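Local structure of levansucrase (Bacillus subtilis, 1OYG) at residues Pro29-Asn34 / Asn366-Val371; Leu64-Gly69 / Ala141-Asp146; Lys300-Leu305 / Ser357-Tyr362; Lys322-Trp327 / Lys394-Val399. The protein is a bacterial levansucrase, an enzyme of the beta-fructosidase clan that folds as a single-chain five-bladed beta-propeller. All blocks are in the same frame, centred on the assembly; numbering follows the deposited sequence.

Interaction 1: residues Pro29-Asn34 / Asn366-Val371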
loop_
_atom_site.group_PDB
_atom_site.type_symbol
_atom_site.label_atom_id
_atom_site.label_comp_id
_atom_site.label_asym_id
_atom_site.label_seq_id
_atom_site.Cartn_x
_atom_site.Cartn_y
_atom_site.Cartn_z
ATOM N N PRO A 29 -9.855 14.818 12.035
ATOM C CA PRO A 29 -9.093 15.965 12.558
ATOM C C PRO A 29 -9.108 16.130 14.089
ATOM O O PRO A 29 -8.060 16.408 14.673
ATOM C CB PRO A 29 -9.750 17.157 11.861
ATOM C CG PRO A 29 -10.175 16.593 10.545
ATOM C CD PRO A 29 -10.680 15.205 10.877
ATOM N N GLU A 30 -10.258 15.952 14.731
ATOM C CA GLU A 30 -10.326 16.028 16.189
ATOM C C GLU A 30 -9.769 14.756 16.833
ATOM O O GLU A 30 -9.044 14.826 17.821
ATOM C CB GLU A 30 -11.765 16.273 16.657
ATOM C CG GLU A 30 -11.923 16.492 18.160
ATOM C CD GLU A 30 -11.200 17.726 18.684
ATOM O OE1 GLU A 30 -11.059 18.713 17.934
ATOM O OE2 GLU A 30 -10.781 17.716 19.861
ATOM N N GLN A 31 -10.107 13.601 16.263
ATOM C CA GLN A 31 -9.708 12.305 16.816
ATOM C C GLN A 31 -8.197 12.094 16.810
ATOM O O GLN A 31 -7.646 11.494 17.731
ATOM C CB GLN A 31 -10.375 11.176 16.026
ATOM C CG GLN A 31 -10.247 9.797 16.665
ATOM C CD GLN A 31 -10.749 8.699 15.756
ATOM O OE1 GLN A 31 -10.705 8.837 14.533
ATOM N NE2 GLN A 31 -11.236 7.615 16.346
ATOM N N GLN A 32 -7.530 12.604 15.781
ATOM C CA GLN A 32 -6.097 12.375 15.589
ATOM C C GLN A 32 -5.219 13.088 16.615
ATOM O O GLN A 32 -4.015 12.839 16.675
ATOM C CB GLN A 32 -5.673 12.772 14.170
ATOM C CG GLN A 32 -5.668 14.275 13.904
ATOM C CD GLN A 32 -5.321 14.609 12.471
ATOM O OE1 GLN A 32 -5.820 13.977 11.543
ATOM N NE2 GLN A 32 -4.465 15.607 12.287
ATOM N N LYS A 33 -5.811 13.977 17.411
ATOM C CA LYS A 33 -5.095 14.613 18.514
ATOM C C LYS A 33 -4.751 13.619 19.630
ATOM O O LYS A 33 -3.901 13.901 20.470
ATOM C CB LYS A 33 -5.927 15.762 19.089
ATOM C CG LYS A 33 -6.115 16.936 18.128
ATOM C CD LYS A 33 -7.236 17.881 18.570
ATOM C CE LYS A 33 -7.023 18.408 19.987
ATOM N NZ LYS A 33 -7.739 19.692 20.253
ATOM N N ASN A 34 -5.432 12.475 19.641
ATOM C CA ASN A 34 -5.183 11.404 20.600
ATOM C C ASN A 34 -3.924 10.618 20.229
ATOM O O ASN A 34 -3.814 10.107 19.119
ATOM C CB ASN A 34 -6.403 10.473 20.641
ATOM C CG ASN A 34 -6.422 9.571 21.859
ATOM O OD1 ASN A 34 -5.402 9.006 22.248
ATOM N ND2 ASN A 34 -7.597 9.418 22.460
ATOM N N ASN A 366 -11.676 2.014 15.050
ATOM C CA ASN A 366 -11.742 3.212 15.880
ATOM C C ASN A 366 -12.854 4.167 15.448
ATOM O O ASN A 366 -12.701 5.390 15.523
ATOM C CB ASN A 366 -10.385 3.916 15.876
ATOM C CG ASN A 366 -9.264 2.980 16.258
ATOM O OD1 ASN A 366 -9.335 2.331 17.296
ATOM N ND2 ASN A 366 -8.232 2.893 15.423
ATOM N N LYS A 367 -13.961 3.579 14.990
ATOM C CA LYS A 367 -15.174 4.285 14.549
ATOM C C LYS A 367 -15.066 5.049 13.219
ATOM O O LYS A 367 -16.052 5.145 12.501
ATOM C CB LYS A 367 -15.717 5.204 15.651
ATOM C CG LYS A 367 -16.070 4.479 16.942
ATOM C CD LYS A 367 -16.604 5.452 17.984
ATOM C CE LYS A 367 -16.874 4.776 19.324
ATOM N NZ LYS A 367 -17.687 5.635 20.228
ATOM N N THR A 368 -13.883 5.562 12.884
ATOM C CA THR A 368 -13.716 6.490 11.761
ATOM C C THR A 368 -12.872 5.946 10.620
ATOM O O THR A 368 -12.928 6.464 9.509
ATOM C CB THR A 368 -13.008 7.756 12.241
ATOM O OG1 THR A 368 -11.726 7.402 12.776
ATOM C CG2 THR A 368 -13.742 8.405 13.398
ATOM N N GLY A 369 -12.042 4.950 10.915
ATOM C CA GLY A 369 -11.053 4.458 9.978
ATOM C C GLY A 369 -9.636 4.872 10.342
ATOM O O GLY A 369 -8.678 4.298 9.839
ATOM N N LEU A 370 -9.487 5.868 11.210
ATOM C CA LEU A 370 -8.161 6.332 11.605
ATOM C C LEU A 370 -7.423 5.265 12.401
ATOM O O LEU A 370 -7.957 4.748 13.382
ATOM C CB LEU A 370 -8.265 7.587 12.466
ATOM C CG LEU A 370 -6.935 8.081 13.050
ATOM C CD1 LEU A 370 -6.004 8.540 11.937
ATOM C CD2 LEU A 370 -7.173 9.192 14.058
ATOM N N VAL A 371 -6.196 4.959 11.980
ATOM C CA VAL A 371 -5.299 4.076 12.726
ATOM C C VAL A 371 -3.989 4.800 13.063
ATOM O O VAL A 371 -3.580 4.814 14.218
ATOM C CB VAL A 371 -5.032 2.753 11.971
ATOM C CG1 VAL A 371 -4.090 1.854 12.761
ATOM C CG2 VAL A 371 -6.341 2.023 11.702
#
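Gln32 and Leu370 bring the two backbones nearest, with 7.5 Å between their CA atoms, a separation too wide for backbone pairing, so the contact is made by side chains reaching out from helix 28-31 and the type I turn Gln31-Asn34. Gln31 does most of the work. Its CG stands anti to the backbone N (chi1 -169°) and the rest of the chain is extended, which carries the amide straight out to the loop before strand residues 370-371. There the amide is used at both ends. NE2 of Gln31 donates to the carbonyl O of Asn366 at 2.8 Å, lying in that carbonyl's plane, while OE1 of Gln31 receives the hydroxyl OG1 of Thr368 in a very short bond of 2.5 Å. Two partners on the amide would hold its rotation, though the length of the second bond is doubtful. Thr368 OG1 is itself an acceptor, taking the backbone N of Leu370 at 3.1 Å in an ST turn, so one hydroxyl joins the loop to the glutamine. The loop is also closed by Asn366, whose ND2 meets O of Leu370 at 2.8 Å. Beside this polar row, Leu370 slides past Gln31 in the opposite direction: its CB lies 3.4 Å from OE1 of Gln31, and its CD2 reaches CA of Gln32 at 3.7 Å. The amide of Gln32 turns elsewhere, to Tyr349 and Asp347. The arrangement fastens an N-terminal helical turn to the outermost strand of an antiparallel four-stranded meander, the sheet that forms a beta-propeller blade.

Interaction 2: residues Leu64-Gly69 / Ala141-Asp146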
loop_
_atom_site.group_PDB
_atom_site.type_symbol
_atom_site.label_atom_id
_atom_site.label_comp_id
_atom_site.label_asym_id
_atom_site.label_seq_id
_atom_site.Cartn_x
_atom_site.Cartn_y
_atom_site.Cartn_z
ATOM N N LEU A 64 9.344 -10.673 2.822
ATOM C CA LEU A 64 8.871 -11.956 2.344
ATOM C C LEU A 64 8.000 -12.521 3.456
ATOM O O LEU A 64 8.427 -12.605 4.612
ATOM C CB LEU A 64 10.042 -12.886 2.037
ATOM C CG LEU A 64 9.703 -14.306 1.586
ATOM C CD1 LEU A 64 9.076 -14.306 0.202
ATOM C CD2 LEU A 64 10.958 -15.146 1.602
ATOM N N GLN A 65 6.774 -12.885 3.097
ATOM C CA GLN A 65 5.749 -13.315 4.042
ATOM C C GLN A 65 5.295 -14.741 3.767
ATOM O O GLN A 65 5.321 -15.201 2.637
ATOM C CB GLN A 65 4.536 -12.386 3.938
ATOM C CG GLN A 65 4.798 -10.976 4.450
ATOM C CD GLN A 65 3.610 -10.048 4.269
ATOM O OE1 GLN A 65 3.227 -9.734 3.143
ATOM N NE2 GLN A 65 3.029 -9.604 5.374
ATOM N N ASN A 66 4.887 -15.436 4.818
ATOM C CA ASN A 66 4.089 -16.644 4.674
ATOM C C ASN A 66 2.689 -16.267 4.193
ATOM O O ASN A 66 2.331 -15.093 4.177
ATOM C CB ASN A 66 4.033 -17.382 6.009
ATOM C CG ASN A 66 5.413 -17.679 6.558
ATOM O OD1 ASN A 66 6.265 -18.232 5.855
ATOM N ND2 ASN A 66 5.653 -17.295 7.810
ATOM N N ALA A 67 1.889 -17.255 3.808
ATOM C CA ALA A 67 0.589 -16.977 3.196
ATOM C C ALA A 67 -0.350 -16.161 4.095
ATOM O O ALA A 67 -1.182 -15.415 3.590
ATOM C CB ALA A 67 -0.078 -18.277 2.769
ATOM N N ASP A 68 -0.196 -16.292 5.412
ATOM C CA ASP A 68 -1.027 -15.556 6.372
ATOM C C ASP A 68 -0.502 -14.167 6.735
ATOM O O ASP A 68 -1.127 -13.450 7.517
ATOM C CB ASP A 68 -1.283 -16.392 7.642
ATOM C CG ASP A 68 -0.021 -16.673 8.462
ATOM O OD1 ASP A 68 1.088 -16.216 8.107
ATOM O OD2 ASP A 68 -0.062 -17.374 9.500
ATOM N N GLY A 69 0.639 -13.789 6.166
ATOM C CA GLY A 69 1.208 -12.470 6.369
ATOM C C GLY A 69 2.329 -12.406 7.392
ATOM O O GLY A 69 3.011 -11.389 7.485
ATOM N N ALA A 141 5.564 -10.135 -1.385
ATOM C CA ALA A 141 6.273 -11.362 -1.718
ATOM C C ALA A 141 5.839 -12.449 -0.762
ATOM O O ALA A 141 5.781 -12.236 0.444
ATOM C CB ALA A 141 7.779 -11.156 -1.655
ATOM N N THR A 142 5.516 -13.610 -1.312
ATOM C CA THR A 142 5.100 -14.741 -0.507
ATOM C C THR A 142 6.059 -15.914 -0.680
ATOM O O THR A 142 6.663 -16.097 -1.733
ATOM C CB THR A 142 3.639 -15.119 -0.847
ATOM O OG1 THR A 142 3.116 -15.997 0.155
ATOM C CG2 THR A 142 3.524 -15.890 -2.160
ATOM N N PHE A 143 6.192 -16.692 0.384
ATOM C CA PHE A 143 7.078 -17.841 0.442
ATOM C C PHE A 143 6.184 -19.061 0.275
ATOM O O PHE A 143 5.369 -19.372 1.146
ATOM C CB PHE A 143 7.810 -17.856 1.791
ATOM C CG PHE A 143 8.924 -18.877 1.900
ATOM C CD1 PHE A 143 9.702 -19.244 0.803
ATOM C CD2 PHE A 143 9.220 -19.435 3.132
ATOM C CE1 PHE A 143 10.722 -20.173 0.939
ATOM C CE2 PHE A 143 10.243 -20.353 3.268
ATOM C CZ PHE A 143 10.991 -20.719 2.169
ATOM N N THR A 144 6.310 -19.733 -0.864
ATOM C CA THR A 144 5.359 -20.778 -1.234
ATOM C C THR A 144 5.600 -22.058 -0.441
ATOM O O THR A 144 6.642 -22.235 0.200
ATOM C CB THR A 144 5.428 -21.087 -2.739
ATOM O OG1 THR A 144 6.652 -21.773 -3.040
ATOM C CG2 THR A 144 5.466 -19.810 -3.582
ATOM N N SER A 145 4.625 -22.957 -0.491
ATOM C CA SER A 145 4.714 -24.221 0.229
ATOM C C SER A 145 5.813 -25.141 -0.308
ATOM O O SER A 145 6.292 -26.005 0.423
ATOM C CB SER A 145 3.369 -24.945 0.243
ATOM O OG SER A 145 3.038 -25.478 -1.021
ATOM N N ASP A 146 6.218 -24.947 -1.565
ATOM C CA ASP A 146 7.357 -25.678 -2.126
ATOM C C ASP A 146 8.683 -24.895 -2.069
ATOM O O ASP A 146 9.646 -25.247 -2.747
ATOM C CB ASP A 146 7.045 -26.226 -3.538
ATOM C CG ASP A 146 7.030 -25.165 -4.622
ATOM O OD1 ASP A 146 6.628 -24.014 -4.374
ATOM O OD2 ASP A 146 7.378 -25.420 -5.794
HETATM O O HOH W 1 5.083 -8.880 1.267
HETATM O O HOH W 2 2.082 -13.884 1.626
HETATM O O HOH W 3 5.598 -19.922 3.876
HETATM O O HOH W 4 3.134 -19.824 3.230
#
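Gln65 and Thr142 face each other as a parallel beta pair, held by two backbone bonds: N of Gln65 to O of Ala141 at 2.9 Å, and N of Phe143 to O of Gln65 at 2.8 Å. The CA of Thr142 also approaches O of Gln65 in a CA-H...O contact, beside the bond from N of Phe143. The Gln65 side chain runs outward from the pair. CB lies alongside O of Ala141 at 3.7 Å; CG sits beside the backbone N (chi1 -69°) and the chain then runs extended. At the tip the amide splits its duties. OE1 accepts from water 1, which in turn takes the N-H of Ala141, while NE2 turns back to its own segment and donates to O of Gly69 at 2.8 Å, a bent bond (N-H...O 135°) that ties the strand to the Asn66-Gly69 type I turn. Leu64 points to the other face, with its CD1 against CB of Ala141 at 3.9 Å and its CG 4.0 Å from CB of Phe143. Where the strands part, water takes over: water 2 spans O of Asn66 and OG1 of Thr142, and waters 3 and 4 both donate to O of Phe143, linking it to OD1 of Asn66 and N of Ala67. The pair lies in the middle of a mixed sheet, strand 57-65 between 77-85 and 135-143, with 149-157 beyond. Leu64 packs on Ile79 and Ile149, while on the other face Gln65 and Thr142 meet His223 and Tyr224 of strand 220-227, from the neighbouring sheet.

Interaction 3: residues Lys300-Leu305 / Ser357-Tyr362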
loop_
_atom_site.group_PDB
_atom_site.type_symbol
_atom_site.label_atom_id
_atom_site.label_comp_id
_atom_site.label_asym_id
_atom_site.label_seq_id
_atom_site.Cartn_x
_atom_site.Cartn_y
_atom_site.Cartn_z
ATOM N N LYS A 300 -10.197 -14.836 -11.220
ATOM C CA LYS A 300 -11.459 -14.114 -11.106
ATOM C C LYS A 300 -11.219 -12.672 -10.686
ATOM O O LYS A 300 -10.520 -12.425 -9.715
ATOM C CB LYS A 300 -12.333 -14.808 -10.050
ATOM C CG LYS A 300 -13.753 -14.275 -9.909
ATOM C CD LYS A 300 -14.618 -15.228 -9.091
ATOM C CE LYS A 300 -14.117 -15.425 -7.660
ATOM N NZ LYS A 300 -15.038 -16.281 -6.858
ATOM N N VAL A 301 -11.800 -11.725 -11.415
ATOM C CA VAL A 301 -11.873 -10.341 -10.963
ATOM C C VAL A 301 -13.015 -10.266 -9.951
ATOM O O VAL A 301 -14.127 -10.710 -10.230
ATOM C CB VAL A 301 -12.127 -9.370 -12.134
ATOM C CG1 VAL A 301 -12.240 -7.929 -11.637
ATOM C CG2 VAL A 301 -11.012 -9.483 -13.160
ATOM N N MET A 302 -12.725 -9.733 -8.768
ATOM C CA MET A 302 -13.713 -9.665 -7.696
ATOM C C MET A 302 -14.053 -8.212 -7.400
ATOM O O MET A 302 -13.333 -7.298 -7.806
ATOM C CB MET A 302 -13.177 -10.375 -6.451
ATOM C CG MET A 302 -12.857 -11.844 -6.701
ATOM S SD MET A 302 -12.065 -12.685 -5.322
ATOM C CE MET A 302 -13.441 -12.742 -4.161
ATOM N N LYS A 303 -15.165 -7.993 -6.711
ATOM C CA LYS A 303 -15.581 -6.633 -6.390
ATOM C C LYS A 303 -14.616 -6.023 -5.368
ATOM O O LYS A 303 -13.989 -6.747 -4.589
ATOM C CB LYS A 303 -17.026 -6.598 -5.883
ATOM C CG LYS A 303 -17.259 -7.243 -4.531
ATOM C CD LYS A 303 -18.751 -7.311 -4.229
ATOM C CE LYS A 303 -19.034 -7.869 -2.843
ATOM N NZ LYS A 303 -20.491 -7.885 -2.545
ATOM N N PRO A 304 -14.475 -4.700 -5.366
ATOM C CA PRO A 304 -13.591 -4.052 -4.390
ATOM C C PRO A 304 -14.017 -4.330 -2.953
ATOM O O PRO A 304 -15.204 -4.448 -2.677
ATOM C CB PRO A 304 -13.738 -2.559 -4.706
ATOM C CG PRO A 304 -14.311 -2.487 -6.070
ATOM C CD PRO A 304 -15.113 -3.726 -6.271
ATOM N N LEU A 305 -13.050 -4.427 -2.050
ATOM C CA LEU A 305 -13.352 -4.512 -0.625
ATOM C C LEU A 305 -13.882 -3.175 -0.100
ATOM O O LEU A 305 -14.792 -3.141 0.733
ATOM C CB LEU A 305 -12.112 -4.945 0.158
ATOM C CG LEU A 305 -11.600 -6.356 -0.160
ATOM C CD1 LEU A 305 -10.463 -6.725 0.775
ATOM C CD2 LEU A 305 -12.714 -7.386 -0.077
ATOM N N SER A 357 -14.834 -11.624 7.828
ATOM C CA SER A 357 -14.467 -12.400 6.640
ATOM C C SER A 357 -13.491 -11.638 5.750
ATOM O O SER A 357 -13.531 -10.415 5.685
ATOM C CB SER A 357 -15.727 -12.715 5.833
ATOM O OG SER A 357 -16.592 -13.550 6.566
ATOM N N LEU A 358 -12.621 -12.361 5.051
ATOM C CA LEU A 358 -11.696 -11.735 4.107
ATOM C C LEU A 358 -12.423 -10.843 3.091
ATOM O O LEU A 358 -11.970 -9.741 2.793
ATOM C CB LEU A 358 -10.869 -12.799 3.375
ATOM C CG LEU A 358 -10.017 -12.330 2.188
ATOM C CD1 LEU A 358 -9.054 -11.226 2.580
ATOM C CD2 LEU A 358 -9.260 -13.500 1.575
ATOM N N THR A 359 -13.551 -11.320 2.571
ATOM C CA THR A 359 -14.273 -10.603 1.519
ATOM C C THR A 359 -15.340 -9.625 2.027
ATOM O O THR A 359 -16.143 -9.129 1.241
ATOM C CB THR A 359 -14.902 -11.593 0.507
ATOM O OG1 THR A 359 -15.653 -12.599 1.198
ATOM C CG2 THR A 359 -13.825 -12.363 -0.242
ATOM N N GLY A 360 -15.345 -9.335 3.328
ATOM C CA GLY A 360 -16.167 -8.262 3.865
ATOM C C GLY A 360 -17.487 -8.728 4.457
ATOM O O GLY A 360 -17.739 -9.932 4.538
ATOM N N PRO A 361 -18.346 -7.791 4.865
ATOM C CA PRO A 361 -18.119 -6.346 4.731
ATOM C C PRO A 361 -17.162 -5.770 5.776
ATOM O O PRO A 361 -17.086 -6.272 6.899
ATOM C CB PRO A 361 -19.522 -5.762 4.932
ATOM C CG PRO A 361 -20.210 -6.734 5.816
ATOM C CD PRO A 361 -19.645 -8.082 5.494
ATOM N N TYR A 362 -16.461 -4.706 5.399
ATOM C CA TYR A 362 -15.511 -4.035 6.274
ATOM C C TYR A 362 -16.112 -2.780 6.893
ATOM O O TYR A 362 -16.762 -1.994 6.204
ATOM C CB TYR A 362 -14.250 -3.686 5.488
ATOM C CG TYR A 362 -13.360 -4.882 5.286
ATOM C CD1 TYR A 362 -13.524 -5.723 4.191
ATOM C CD2 TYR A 362 -12.377 -5.201 6.215
ATOM C CE1 TYR A 362 -12.719 -6.834 4.016
ATOM C CE2 TYR A 362 -11.567 -6.304 6.048
ATOM C CZ TYR A 362 -11.739 -7.120 4.945
ATOM O OH TYR A 362 -10.932 -8.218 4.784
HETATM O O HOH W 5 -16.495 -4.998 1.926
#
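Leu305 pushes its forked end into the turn formed by Ser357-Gly360, and no hydrogen bond runs directly between the two segments. CG lies beside the backbone N (chi1 -64°), which directs the fork at the 358-359 backbone and the Tyr362 ring. CD1 of Leu305 comes to 4.0 Å from CE1 of Tyr362, the side chain crossing the ring at a slant; CD2 rests 3.9 Å from CA of Thr359. Both methyls also lie against O of Leu358. That carbonyl is occupied from another direction as well, since OH of Tyr362 donates to it at 2.7 Å, coming from above the carbonyl plane (35° out of it). This bond would help to hold the ring where Leu305 meets it. Thr359 completes the contact nearer the outside: its CG2 touches CE of Met302 at 4.0 Å, the two side chains crossing almost at right angles. Water 5 donates to O of Leu305 and is only weakly held by N of Tyr362, which has Ser18 as another partner. Leu305 also packs on Met289 and Val234, from strands 285-292 and 230-238, and on Leu329 of strand 326-334. Apolar side chains wedged between successive sheets in this way are typical of the blade-to-blade interfaces of a beta-propeller.

Interaction 4: residues Lys322-Trp327 / Lys394-Val399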
loop_
_atom_site.group_PDB
_atom_site.type_symbol
_atom_site.label_atom_id
_atom_site.label_comp_id
_atom_site.label_asym_id
_atom_site.label_seq_id
_atom_site.Cartn_x
_atom_site.Cartn_y
_atom_site.Cartn_z
ATOM N N LYS A 322 -5.582 -11.837 8.662
ATOM C CA LYS A 322 -6.411 -12.299 9.761
ATOM C C LYS A 322 -5.558 -12.321 11.017
ATOM O O LYS A 322 -4.410 -12.753 10.986
ATOM C CB LYS A 322 -6.987 -13.689 9.473
ATOM C CG LYS A 322 -8.153 -14.056 10.374
ATOM C CD LYS A 322 -8.659 -15.467 10.115
ATOM C CE LYS A 322 -9.851 -15.776 11.001
ATOM N NZ LYS A 322 -10.493 -17.085 10.686
ATOM N N MET A 323 -6.125 -11.835 12.113
ATOM C CA MET A 323 -5.431 -11.768 13.383
ATOM C C MET A 323 -6.441 -12.010 14.495
ATOM O O MET A 323 -7.421 -11.272 14.635
ATOM C CB MET A 323 -4.773 -10.399 13.545
ATOM C CG MET A 323 -4.092 -10.189 14.875
ATOM S SD MET A 323 -3.224 -8.633 14.873
ATOM C CE MET A 323 -2.742 -8.483 16.565
ATOM N N ASN A 324 -6.208 -13.062 15.271
ATOM C CA ASN A 324 -7.050 -13.415 16.407
ATOM C C ASN A 324 -8.549 -13.377 16.088
ATOM O O ASN A 324 -9.342 -12.808 16.835
ATOM C CB ASN A 324 -6.712 -12.525 17.609
ATOM C CG ASN A 324 -5.262 -12.671 18.050
ATOM O OD1 ASN A 324 -4.718 -13.781 18.095
ATOM N ND2 ASN A 324 -4.626 -11.547 18.374
ATOM N N GLY A 325 -8.914 -13.974 14.956
ATOM C CA GLY A 325 -10.307 -14.217 14.617
ATOM C C GLY A 325 -10.997 -13.177 13.750
ATOM O O GLY A 325 -12.154 -13.377 13.381
ATOM N N LYS A 326 -10.314 -12.073 13.444
ATOM C CA LYS A 326 -10.875 -10.994 12.623
ATOM C C LYS A 326 -9.930 -10.635 11.483
ATOM O O LYS A 326 -8.725 -10.860 11.563
ATOM C CB LYS A 326 -11.135 -9.740 13.467
ATOM C CG LYS A 326 -12.011 -9.955 14.691
ATOM C CD LYS A 326 -13.470 -10.161 14.336
ATOM C CE LYS A 326 -14.334 -10.200 15.598
ATOM N NZ LYS A 326 -15.672 -10.825 15.374
ATOM N N TRP A 327 -10.485 -10.066 10.420
ATOM C CA TRP A 327 -9.701 -9.620 9.275
ATOM C C TRP A 327 -9.522 -8.112 9.317
ATOM O O TRP A 327 -10.475 -7.378 9.554
ATOM C CB TRP A 327 -10.390 -10.020 7.975
ATOM C CG TRP A 327 -10.384 -11.485 7.755
ATOM C CD1 TRP A 327 -11.278 -12.390 8.236
ATOM C CD2 TRP A 327 -9.422 -12.233 7.002
ATOM N NE1 TRP A 327 -10.941 -13.656 7.824
ATOM C CE2 TRP A 327 -9.803 -13.589 7.065
ATOM C CE3 TRP A 327 -8.274 -11.894 6.277
ATOM C CZ2 TRP A 327 -9.083 -14.604 6.430
ATOM C CZ3 TRP A 327 -7.557 -12.903 5.649
ATOM C CH2 TRP A 327 -7.967 -14.242 5.730
ATOM N N LYS A 394 1.930 -14.681 16.986
ATOM C CA LYS A 394 1.009 -14.647 18.115
ATOM C C LYS A 394 1.020 -13.298 18.813
ATOM O O LYS A 394 1.921 -12.487 18.611
ATOM C CB LYS A 394 1.349 -15.752 19.117
ATOM C CG LYS A 394 2.623 -15.535 19.901
ATOM C CD LYS A 394 2.998 -16.781 20.698
ATOM C CE LYS A 394 3.929 -16.472 21.861
ATOM N NZ LYS A 394 4.926 -15.401 21.576
ATOM N N GLY A 395 0.007 -13.075 19.644
ATOM C CA GLY A 395 -0.108 -11.855 20.415
ATOM C C GLY A 395 -1.046 -10.838 19.807
ATOM O O GLY A 395 -1.623 -11.046 18.735
ATOM N N ASN A 396 -1.164 -9.710 20.503
ATOM C CA ASN A 396 -2.084 -8.642 20.134
ATOM C C ASN A 396 -1.405 -7.462 19.455
ATOM O O ASN A 396 -2.043 -6.440 19.234
ATOM C CB ASN A 396 -2.820 -8.145 21.382
ATOM C CG ASN A 396 -3.751 -9.184 21.954
ATOM O OD1 ASN A 396 -4.173 -10.106 21.252
ATOM N ND2 ASN A 396 -4.080 -9.045 23.234
ATOM N N ASN A 397 -0.121 -7.596 19.137
ATOM C CA ASN A 397 0.617 -6.537 18.453
ATOM C C ASN A 397 0.997 -6.903 17.032
ATOM O O ASN A 397 1.306 -8.054 16.739
ATOM C CB ASN A 397 1.900 -6.200 19.209
ATOM C CG ASN A 397 1.636 -5.721 20.602
ATOM O OD1 ASN A 397 0.740 -4.914 20.822
ATOM N ND2 ASN A 397 2.411 -6.221 21.561
ATOM N N VAL A 398 0.973 -5.903 16.156
ATOM C CA VAL A 398 1.635 -5.976 14.861
ATOM C C VAL A 398 2.775 -4.965 14.847
ATOM O O VAL A 398 2.806 -4.035 15.658
ATOM C CB VAL A 398 0.667 -5.722 13.688
ATOM C CG1 VAL A 398 -0.464 -6.739 13.711
ATOM C CG2 VAL A 398 0.118 -4.294 13.684
ATOM N N VAL A 399 3.724 -5.170 13.941
ATOM C CA VAL A 399 4.866 -4.278 13.783
ATOM C C VAL A 399 4.585 -3.346 12.616
ATOM O O VAL A 399 4.282 -3.801 11.518
ATOM C CB VAL A 399 6.168 -5.065 13.526
ATOM C CG1 VAL A 399 7.316 -4.127 13.176
ATOM C CG2 VAL A 399 6.521 -5.904 14.746
HETATM O O HOH W 6 -2.461 -14.746 19.225
#
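This is a contact between the ends of two successive four-stranded sheets, where Met323 and Asn324, at a hairpin tip, reach over to the loop that leads through Gly395 and Asn396 into strand 397-404. The hairpin is a tight one: a type I' turn from Met323 to Lys326, closed by N of Met323 to O of Lys326 at 2.8 Å and by the return bond from N of Lys326 to O of Met323 at 3.2 Å. Met323 is fully extended from CG (chi1 176°) to the methyl, which carries its end across to the neighbouring sheet. Its SD lies against CG1 of Val398 at 3.5 Å, the two side chains meeting at a slant, and its CE presses on the backbone at C of Asn396, 3.3 Å away. Asn324 adds the polar part at the exposed side. ND2 donates to O of Gly395 at 3.1 Å; that oxygen lies close to the amide plane of Asn324, yet the nitrogen stands well above the carbonyl plane (49° out of it). OD1 of the same amide accepts from water 6, which takes the N-H of Gly395, so the amide holds Gly395 once directly and once through water. Around the contact, strand 318-323 is the edge of its sheet and pairs through the hairpin with 326-334, whereas strand 397-404 lies between 384-390 and 416-426, bonded by Val399 to Val390 and by Val398 to Leu423.

Three of the contacts gather on the sheet of strands 318-323, 326-334, 348-355 and 363-374. Interaction 1 meets its last strand, interaction 4 uses its first hairpin, and interaction 3 involves the loop between its last two strands. Interactions 3 and 4 touch directly, with CD1 of Trp327 3.4 Å from C of Ser357, though their centres are 19 Å apart. Interaction 2 belongs to another sheet; its nearest atoms come about 5 Å from interaction 4. Along the chain, interaction 1 spans interactions 2 and 3, which follow in series, while interaction 4 alternates with 1 and 3. Interactions 3 and 4 join this sheet to two others and interaction 1 joins it to helix 28-31, while interaction 2 pairs strands within one sheet.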